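Local coordinates for MFP2B (Ascaris suum, PDB 2BJR), which enhances the polymerization of major sperm protein (MSP) that drives the amoeboid motility of nematode sperm, and carries a bound zinc ion, at residues N332-I337 with E343-G348; F118-S123 with A141-D146. One frame throughout, in Å; residues are numbered along the deposited sequence.

Interaction 1: residues N332-I337 with E343-G348; sequences NERATI and EKVLVG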
ATOM      1  N   ASN A 332      15.746 -15.338  -6.801  1.00 26.22           N
ATOM      2  CA  ASN A 332      16.474 -16.229  -5.917  1.00 26.78           C
ATOM      3  C   ASN A 332      15.907 -17.658  -5.953  1.00 25.21           C
ATOM      4  O   ASN A 332      16.282 -18.521  -5.166  1.00 24.61           O
ATOM      5  CB  ASN A 332      16.511 -15.618  -4.512  1.00 27.78           C
ATOM      6  CG  ASN A 332      17.292 -14.239  -4.465  1.00 33.41           C
ATOM      7  OD1 ASN A 332      18.359 -14.093  -5.116  1.00 39.24           O
ATOM      8  ND2 ASN A 332      16.796 -13.257  -3.670  1.00 28.39           N
ATOM      9  N   GLU A 333      14.999 -17.912  -6.901  1.00 24.07           N
ATOM     10  CA  GLU A 333      14.335 -19.197  -7.031  1.00 23.00           C
ATOM     11  C   GLU A 333      13.905 -19.820  -5.698  1.00 22.49           C
ATOM     12  O   GLU A 333      14.389 -20.896  -5.300  1.00 22.42           O
ATOM     13  CB  GLU A 333      15.211 -20.167  -7.822  1.00 23.07           C
ATOM     14  CG  GLU A 333      15.408 -19.730  -9.268  1.00 24.65           C
ATOM     15  CD  GLU A 333      16.143 -20.783 -10.091  1.00 27.45           C
ATOM     16  OE1 GLU A 333      16.962 -21.505  -9.484  1.00 27.02           O
ATOM     17  OE2 GLU A 333      15.818 -20.933 -11.307  1.00 25.35           O
ATOM     18  N   ARG A 334      13.007 -19.143  -4.990  1.00 20.12           N
ATOM     19  CA  ARG A 334      12.440 -19.679  -3.764  1.00 19.30           C
ATOM     20  C   ARG A 334      10.935 -19.408  -3.789  1.00 19.46           C
ATOM     21  O   ARG A 334      10.509 -18.399  -4.358  1.00 18.77           O
ATOM     22  CB  ARG A 334      13.060 -18.929  -2.603  1.00 20.69           C
ATOM     23  CG  ARG A 334      12.839 -19.509  -1.244  1.00 20.93           C
ATOM     24  CD  ARG A 334      13.835 -18.951  -0.202  1.00 22.67           C
ATOM     25  NE  ARG A 334      13.674 -19.599   1.074  1.00 22.47           N
ATOM     26  CZ  ARG A 334      12.910 -19.147   2.054  1.00 23.63           C
ATOM     27  NH1 ARG A 334      12.171 -18.065   1.881  1.00 23.20           N
ATOM     28  NH2 ARG A 334      12.824 -19.837   3.173  1.00 24.22           N
ATOM     29  N   ALA A 335      10.161 -20.298  -3.214  1.00 18.14           N
ATOM     30  CA  ALA A 335       8.714 -20.104  -3.095  1.00 19.40           C
ATOM     31  C   ALA A 335       8.214 -20.838  -1.876  1.00 19.29           C
ATOM     32  O   ALA A 335       8.667 -21.962  -1.548  1.00 19.88           O
ATOM     33  CB  ALA A 335       8.010 -20.620  -4.361  1.00 17.93           C
ATOM     34  N   THR A 336       7.274 -20.211  -1.175  1.00 19.37           N
ATOM     35  CA  THR A 336       6.726 -20.797   0.044  1.00 18.80           C
ATOM     36  C   THR A 336       5.239 -20.536   0.281  1.00 19.07           C
ATOM     37  O   THR A 336       4.644 -19.680  -0.360  1.00 16.98           O
ATOM     38  CB  THR A 336       7.520 -20.328   1.297  1.00 18.84           C
ATOM     39  OG1 THR A 336       7.035 -19.083   1.791  1.00 18.79           O
ATOM     40  CG2 THR A 336       8.971 -20.008   1.011  1.00 20.02           C
ATOM     41  N   ILE A 337       4.662 -21.338   1.180  1.00 17.95           N
ATOM     42  CA  ILE A 337       3.302 -21.151   1.648  1.00 19.61           C
ATOM     43  C   ILE A 337       3.304 -21.334   3.159  1.00 19.47           C
ATOM     44  O   ILE A 337       4.212 -21.986   3.719  1.00 20.63           O
ATOM     45  CB  ILE A 337       2.340 -22.178   1.043  1.00 19.71           C
ATOM     46  CG1 ILE A 337       2.871 -23.621   1.214  1.00 21.11           C
ATOM     47  CG2 ILE A 337       2.059 -21.869  -0.366  1.00 20.71           C
ATOM     48  CD1 ILE A 337       1.803 -24.701   0.935  1.00 22.16           C
ATOM     49  N   GLU A 343       5.879 -23.252   7.618  1.00 24.14           N
ATOM     50  CA  GLU A 343       6.110 -22.646   6.307  1.00 23.45           C
ATOM     51  C   GLU A 343       6.743 -23.735   5.441  1.00 23.98           C
ATOM     52  O   GLU A 343       7.802 -24.293   5.790  1.00 24.46           O
ATOM     53  CB  GLU A 343       6.999 -21.419   6.414  1.00 22.96           C
ATOM     54  CG  GLU A 343       7.210 -20.730   5.076  1.00 21.97           C
ATOM     55  CD  GLU A 343       8.174 -19.567   5.103  1.00 22.00           C
ATOM     56  OE1 GLU A 343       8.996 -19.502   6.035  1.00 22.64           O
ATOM     57  OE2 GLU A 343       8.121 -18.716   4.178  1.00 20.05           O
ATOM     58  N   LYS A 344       6.076 -24.083   4.348  1.00 23.06           N
ATOM     59  CA  LYS A 344       6.607 -25.068   3.406  1.00 23.66           C
ATOM     60  C   LYS A 344       7.401 -24.339   2.328  1.00 23.72           C
ATOM     61  O   LYS A 344       6.889 -23.431   1.652  1.00 22.97           O
ATOM     62  CB  LYS A 344       5.479 -25.895   2.831  1.00 24.70           C
ATOM     63  CG  LYS A 344       5.816 -26.796   1.643  1.00 26.47           C
ATOM     64  CD  LYS A 344       6.845 -27.874   1.936  1.00 34.29           C
ATOM     65  CE  LYS A 344       6.700 -29.051   0.953  1.00 37.22           C
ATOM     66  NZ  LYS A 344       7.792 -30.074   1.118  1.00 40.33           N
ATOM     67  N   VAL A 345       8.645 -24.758   2.144  1.00 22.40           N
ATOM     68  CA  VAL A 345       9.582 -24.070   1.295  1.00 24.20           C
ATOM     69  C   VAL A 345      10.066 -24.912   0.088  1.00 25.00           C
ATOM     70  O   VAL A 345      10.537 -26.034   0.264  1.00 24.51           O
ATOM     71  CB  VAL A 345      10.840 -23.639   2.127  1.00 24.00           C
ATOM     72  CG1 VAL A 345      11.842 -22.906   1.285  1.00 25.14           C
ATOM     73  CG2 VAL A 345      10.444 -22.839   3.406  1.00 24.99           C
ATOM     74  N   LEU A 346       9.981 -24.328  -1.108  1.00 24.64           N
ATOM     75  CA  LEU A 346      10.559 -24.857  -2.336  1.00 25.62           C
ATOM     76  C   LEU A 346      11.707 -23.985  -2.827  1.00 25.66           C
ATOM     77  O   LEU A 346      11.650 -22.786  -2.734  1.00 24.35           O
ATOM     78  CB  LEU A 346       9.484 -24.951  -3.445  1.00 25.28           C
ATOM     79  CG  LEU A 346       8.182 -25.642  -3.118  1.00 27.63           C
ATOM     80  CD1 LEU A 346       7.349 -25.717  -4.406  1.00 28.66           C
ATOM     81  CD2 LEU A 346       8.395 -27.005  -2.578  1.00 31.65           C
ATOM     82  N   VAL A 347      12.768 -24.603  -3.343  1.00 25.84           N
ATOM     83  CA  VAL A 347      13.882 -23.880  -3.920  1.00 26.55           C
ATOM     84  C   VAL A 347      14.361 -24.525  -5.215  1.00 27.42           C
ATOM     85  O   VAL A 347      14.157 -25.732  -5.434  1.00 25.98           O
ATOM     86  CB  VAL A 347      15.133 -23.835  -2.987  1.00 27.25           C
ATOM     87  CG1 VAL A 347      14.797 -23.106  -1.713  1.00 28.38           C
ATOM     88  CG2 VAL A 347      15.658 -25.285  -2.656  1.00 29.06           C
ATOM     89  N   GLY A 348      15.043 -23.700  -5.999  1.00 27.73           N
ATOM     90  CA  GLY A 348      15.760 -24.124  -7.192  1.00 29.89           C
ATOM     91  C   GLY A 348      14.788 -24.653  -8.211  1.00 30.20           C
ATOM     92  O   GLY A 348      13.764 -24.038  -8.436  1.00 30.32           O
TER
HETATM   93  O   HOH W   1      10.024 -16.979   3.679  1.00 20.16           O
HETATM   94  O   HOH W   2      11.582 -19.561   5.740  1.00 23.55           O
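Ala335 and Leu346 form the central hydrogen-bonded pair of an antiparallel beta hairpin: Leu346 N reaches Ala335 O at 2.7 Å, nearly along the C=O axis, and Ala335 N returns a bond to Leu346 O. Ile337 and Lys344 exchange a second pair of backbone bonds, and Gly348 N donates to Glu333 O at 3.0 Å where the pairing runs out; the positive phi of Gly348 (64°) suits a glycine. CA-H...O contacts run from residues of the non-hydrogen-bonded pairs, such as Thr336 CA to Lys344 O.

Among the polar side chains, Thr336 OG1 donates to Glu343 OE2 at 2.6 Å, meeting the carboxylate on its anti side. The hydroxyl sits between its own backbone N and carbonyl carbon (chi1 86°), a position that turns it to Glu343 while CG2 packs 4.0 Å from Val345 CG2. Two waters at the guanidinium edge of the extended Arg334 join NH1 to Glu343 OE2 and NH2 to OE1, which also accepts from Gly259 N. The charged groups thus pair through water, with Arg334 NH1 and Glu343 OE2 4.7 Å apart.

Thr336 CG2 lies over one guanidinium face, toward its rim, and Val345 CG1 packs obliquely, 3.7 Å from Arg334 NH2. Apolar contacts join Val347 CG1 to Arg334 CG and, on the other face, Ile337 CG1 to Lys344 CB.

Strand 322-329 flanks 334-339 on its other side, with Glu333 and Arg334 forming a G1 bulge opposite Asp329. Small Ala335 and branched Ile337 and Leu346 suit the face turned onto Leu317 of strand 313-319.

Interaction 2: residues F118-S123 with A141-D146; sequences FPILWS and ARFSHD. With SO4 (sulfate ion), chain E.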
ATOM      1  N   PHE A 118       2.472  20.572   7.907  1.00 17.98           N
ATOM      2  CA  PHE A 118       1.846  19.803   6.851  1.00 19.06           C
ATOM      3  C   PHE A 118       2.711  18.648   6.383  1.00 18.53           C
ATOM      4  O   PHE A 118       3.945  18.757   6.374  1.00 18.65           O
ATOM      5  CB  PHE A 118       1.475  20.639   5.689  1.00 20.02           C
ATOM      6  CG  PHE A 118       2.546  21.461   5.144  1.00 21.90           C
ATOM      7  CD1 PHE A 118       3.182  21.109   3.964  1.00 26.45           C
ATOM      8  CD2 PHE A 118       2.843  22.691   5.715  1.00 28.31           C
ATOM      9  CE1 PHE A 118       4.156  21.937   3.411  1.00 28.79           C
ATOM     10  CE2 PHE A 118       3.822  23.506   5.172  1.00 29.91           C
ATOM     11  CZ  PHE A 118       4.467  23.149   4.030  1.00 32.50           C
ATOM     12  N   PRO A 119       2.082  17.551   6.023  1.00 18.04           N
ATOM     13  CA  PRO A 119       2.849  16.424   5.471  1.00 18.13           C
ATOM     14  C   PRO A 119       3.619  16.793   4.225  1.00 17.26           C
ATOM     15  O   PRO A 119       3.123  17.590   3.395  1.00 17.24           O
ATOM     16  CB  PRO A 119       1.773  15.392   5.169  1.00 19.00           C
ATOM     17  CG  PRO A 119       0.632  15.760   6.064  1.00 19.44           C
ATOM     18  CD  PRO A 119       0.638  17.247   6.134  1.00 16.43           C
ATOM     19  N   ILE A 120       4.821  16.232   4.081  1.00 16.00           N
ATOM     20  CA  ILE A 120       5.634  16.413   2.893  1.00 16.38           C
ATOM     21  C   ILE A 120       6.336  15.086   2.570  1.00 15.99           C
ATOM     22  O   ILE A 120       6.923  14.437   3.450  1.00 16.09           O
ATOM     23  CB  ILE A 120       6.569  17.612   3.032  1.00 17.47           C
ATOM     24  CG1 ILE A 120       7.270  17.918   1.720  1.00 19.07           C
ATOM     25  CG2 ILE A 120       7.564  17.456   4.168  1.00 15.63           C
ATOM     26  CD1 ILE A 120       7.952  19.310   1.744  1.00 22.28           C
ATOM     27  N   LEU A 121       6.187  14.671   1.322  1.00 15.34           N
ATOM     28  CA  LEU A 121       6.779  13.434   0.819  1.00 15.63           C
ATOM     29  C   LEU A 121       7.974  13.714  -0.066  1.00 14.73           C
ATOM     30  O   LEU A 121       7.870  14.296  -1.125  1.00 15.37           O
ATOM     31  CB  LEU A 121       5.720  12.640   0.060  1.00 14.22           C
ATOM     32  CG  LEU A 121       6.223  11.299  -0.460  1.00 15.81           C
ATOM     33  CD1 LEU A 121       6.554  10.304   0.643  1.00 15.83           C
ATOM     34  CD2 LEU A 121       5.149  10.739  -1.357  1.00 17.51           C
ATOM     35  N   TRP A 122       9.127  13.266   0.398  1.00 16.51           N
ATOM     36  CA  TRP A 122      10.366  13.291  -0.347  1.00 17.06           C
ATOM     37  C   TRP A 122      10.385  12.049  -1.235  1.00 16.94           C
ATOM     38  O   TRP A 122      11.034  11.078  -0.945  1.00 18.15           O
ATOM     39  CB  TRP A 122      11.540  13.320   0.629  1.00 16.20           C
ATOM     40  CG  TRP A 122      12.907  13.566   0.068  1.00 16.98           C
ATOM     41  CD1 TRP A 122      13.268  13.743  -1.246  1.00 18.76           C
ATOM     42  CD2 TRP A 122      14.106  13.653   0.824  1.00 17.15           C
ATOM     43  NE1 TRP A 122      14.629  13.894  -1.347  1.00 19.78           N
ATOM     44  CE2 TRP A 122      15.169  13.863  -0.085  1.00 20.27           C
ATOM     45  CE3 TRP A 122      14.397  13.563   2.190  1.00 17.55           C
ATOM     46  CZ2 TRP A 122      16.502  13.982   0.335  1.00 20.82           C
ATOM     47  CZ3 TRP A 122      15.697  13.679   2.600  1.00 20.60           C
ATOM     48  CH2 TRP A 122      16.738  13.909   1.683  1.00 20.97           C
ATOM     49  N   SER A 123       9.647  12.129  -2.326  1.00 18.71           N
ATOM     50  CA  SER A 123       9.350  10.994  -3.176  1.00 20.33           C
ATOM     51  C   SER A 123      10.593  10.417  -3.864  1.00 20.83           C
ATOM     52  O   SER A 123      10.689   9.195  -4.068  1.00 21.40           O
ATOM     53  CB  SER A 123       8.297  11.402  -4.258  1.00 20.16           C
ATOM     54  OG  SER A 123       8.472  12.774  -4.716  1.00 28.45           O
ATOM     55  N   ALA A 141      11.648  21.363   6.278  1.00 17.48           N
ATOM     56  CA  ALA A 141      11.106  20.008   6.277  1.00 16.70           C
ATOM     57  C   ALA A 141      11.975  19.050   7.110  1.00 16.76           C
ATOM     58  O   ALA A 141      13.184  19.063   7.033  1.00 17.24           O
ATOM     59  CB  ALA A 141      10.966  19.483   4.860  1.00 17.73           C
ATOM     60  N   ARG A 142      11.341  18.193   7.874  1.00 15.92           N
ATOM     61  CA  ARG A 142      12.021  17.268   8.717  1.00 16.74           C
ATOM     62  C   ARG A 142      11.521  15.853   8.469  1.00 17.00           C
ATOM     63  O   ARG A 142      10.317  15.628   8.350  1.00 18.06           O
ATOM     64  CB  ARG A 142      11.723  17.568  10.163  1.00 16.90           C
ATOM     65  CG  ARG A 142      12.460  18.768  10.649  1.00 18.41           C
ATOM     66  CD  ARG A 142      12.046  19.078  12.069  1.00 23.00           C
ATOM     67  NE  ARG A 142      12.930  20.098  12.625  1.00 28.75           N
ATOM     68  CZ  ARG A 142      12.741  21.396  12.491  1.00 31.25           C
ATOM     69  NH1 ARG A 142      11.707  21.855  11.820  1.00 32.76           N
ATOM     70  NH2 ARG A 142      13.609  22.251  13.025  1.00 33.54           N
ATOM     71  N   PHE A 143      12.463  14.926   8.459  1.00 16.22           N
ATOM     72  CA  PHE A 143      12.206  13.514   8.180  1.00 17.43           C
ATOM     73  C   PHE A 143      12.912  12.660   9.197  1.00 18.10           C
ATOM     74  O   PHE A 143      14.113  12.852   9.440  1.00 20.16           O
ATOM     75  CB  PHE A 143      12.700  13.157   6.772  1.00 16.05           C
ATOM     76  CG  PHE A 143      12.137  14.040   5.692  1.00 16.94           C
ATOM     77  CD1 PHE A 143      12.753  15.239   5.365  1.00 17.63           C
ATOM     78  CD2 PHE A 143      10.974  13.694   5.030  1.00 16.84           C
ATOM     79  CE1 PHE A 143      12.226  16.053   4.390  1.00 19.41           C
ATOM     80  CE2 PHE A 143      10.434  14.512   4.086  1.00 17.95           C
ATOM     81  CZ  PHE A 143      11.043  15.671   3.749  1.00 16.12           C
ATOM     82  N   SER A 144      12.202  11.725   9.813  1.00 17.64           N
ATOM     83  CA  SER A 144      12.811  10.894  10.841  1.00 17.06           C
ATOM     84  C   SER A 144      13.145   9.508  10.261  1.00 17.45           C
ATOM     85  O   SER A 144      12.321   8.916   9.578  1.00 15.50           O
ATOM     86  CB  SER A 144      11.904  10.786  12.073  1.00 18.78           C
ATOM     87  OG  SER A 144      10.585  10.374  11.767  1.00 18.02           O
ATOM     88  N   HIS A 145      14.334   8.993  10.558  1.00 16.69           N
ATOM     89  CA  HIS A 145      14.714   7.660  10.078  1.00 18.91           C
ATOM     90  C   HIS A 145      16.006   7.235  10.746  1.00 20.21           C
ATOM     91  O   HIS A 145      16.841   8.103  11.058  1.00 20.77           O
ATOM     92  CB  HIS A 145      14.983   7.731   8.595  1.00 18.51           C
ATOM     93  CG  HIS A 145      16.131   8.618   8.238  1.00 18.50           C
ATOM     94  ND1 HIS A 145      17.352   8.106   7.867  1.00 18.34           N
ATOM     95  CD2 HIS A 145      16.266   9.972   8.229  1.00 22.47           C
ATOM     96  CE1 HIS A 145      18.188   9.103   7.634  1.00 19.04           C
ATOM     97  NE2 HIS A 145      17.557  10.247   7.849  1.00 21.87           N
ATOM     98  N   ASP A 146      16.193   5.936  10.927  1.00 22.61           N
ATOM     99  CA  ASP A 146      17.488   5.410  11.396  1.00 24.25           C
ATOM    100  C   ASP A 146      17.955   6.112  12.679  1.00 25.50           C
ATOM    101  O   ASP A 146      19.169   6.302  12.889  1.00 26.73           O
ATOM    102  CB  ASP A 146      18.547   5.583  10.305  1.00 24.57           C
ATOM    103  CG  ASP A 146      18.141   4.922   8.949  1.00 29.04           C
ATOM    104  OD1 ASP A 146      17.863   3.693   8.983  1.00 31.60           O
ATOM    105  OD2 ASP A 146      18.003   5.543   7.836  1.00 28.31           O
TER
HETATM  106  S   SO4 E1371      17.206  14.301  -4.096  1.00 46.14           S
HETATM  107  O1  SO4 E1371      15.813  14.765  -4.102  1.00 50.19           O
HETATM  108  O2  SO4 E1371      17.351  13.400  -2.972  1.00 49.96           O
HETATM  109  O3  SO4 E1371      17.438  13.637  -5.399  1.00 52.97           O
HETATM  110  O4  SO4 E1371      18.074  15.447  -3.975  1.00 49.01           O
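Trp122 points an edge of its indole at the face of Phe143 in an edge-to-face aromatic pair. The six-membered ring of Trp122 and the Phe143 ring have centroids 5.3 Å apart and planes inclined at 53°, so the pair is tilted rather than strictly perpendicular. The atom that leads is Trp122 CE3, 3.9 Å from Phe143 CD1 and displaced toward the rim of the ring. With CG anti to the backbone N (chi1 -171°), the indole extends over the phenyl ring while Trp122 CB lies 3.8 Å from Phe143 CE2.

Aliphatic contacts carry on from the aromatic pair. Ile120 CG2 comes 3.9 Å from Phe143 CZ and 4.0 Å from Ala141 CB. The branched isoleucine thus touches both partners with one methyl, and the small alanine probably lets the strands draw near there. Their axes are 8.3 Å apart at closest approach, a spacing bridged by side chains and by the carbonyl of Ile120, whose O lies 3.6 Å from Phe143 CE2.

The polar edge of the indole takes part in a separate interaction: Trp122 NE1 donates to O1 of a sulfate at 3.1 Å, with a longer, more bent bond to O2. The sulfate lies at the edge of the ring near its plane and probably came from the crystallisation liquor.

Met160 touches both aromatic rings. The antiparallel sheet runs 117-122, 130-135, 140-145, 148-153, and Leu121 also bonds through its backbone to Leu161. Next-but-one strands would run nearly parallel in a flat sheet; the 69° between these segments reflects strong twist and curl, with Ile120, Ala141 and Phe143 buried inside this beta fold.

How the interactions relate
From the N terminus, the chain first meets interaction 2: after strand 117-122 it turns back through strand 130-135 and turns again into strand 140-145, a loop of 17 residues between the segments. Interaction 1 follows much later and closes a far shorter one, the hairpin of strands 334-339 and 342-347, with five residues between the segments, most of them strand. The two are in series, neither nested nor crossing. They belong to different copies of the motility-protein family sequence, 8-167 and 192-361. Their centres lie 36 Å apart and their nearest atoms about 21 Å, without touching: interaction 2 ties next-but-one strands together, whereas interaction 1 joins adjacent strands of a separate sheet.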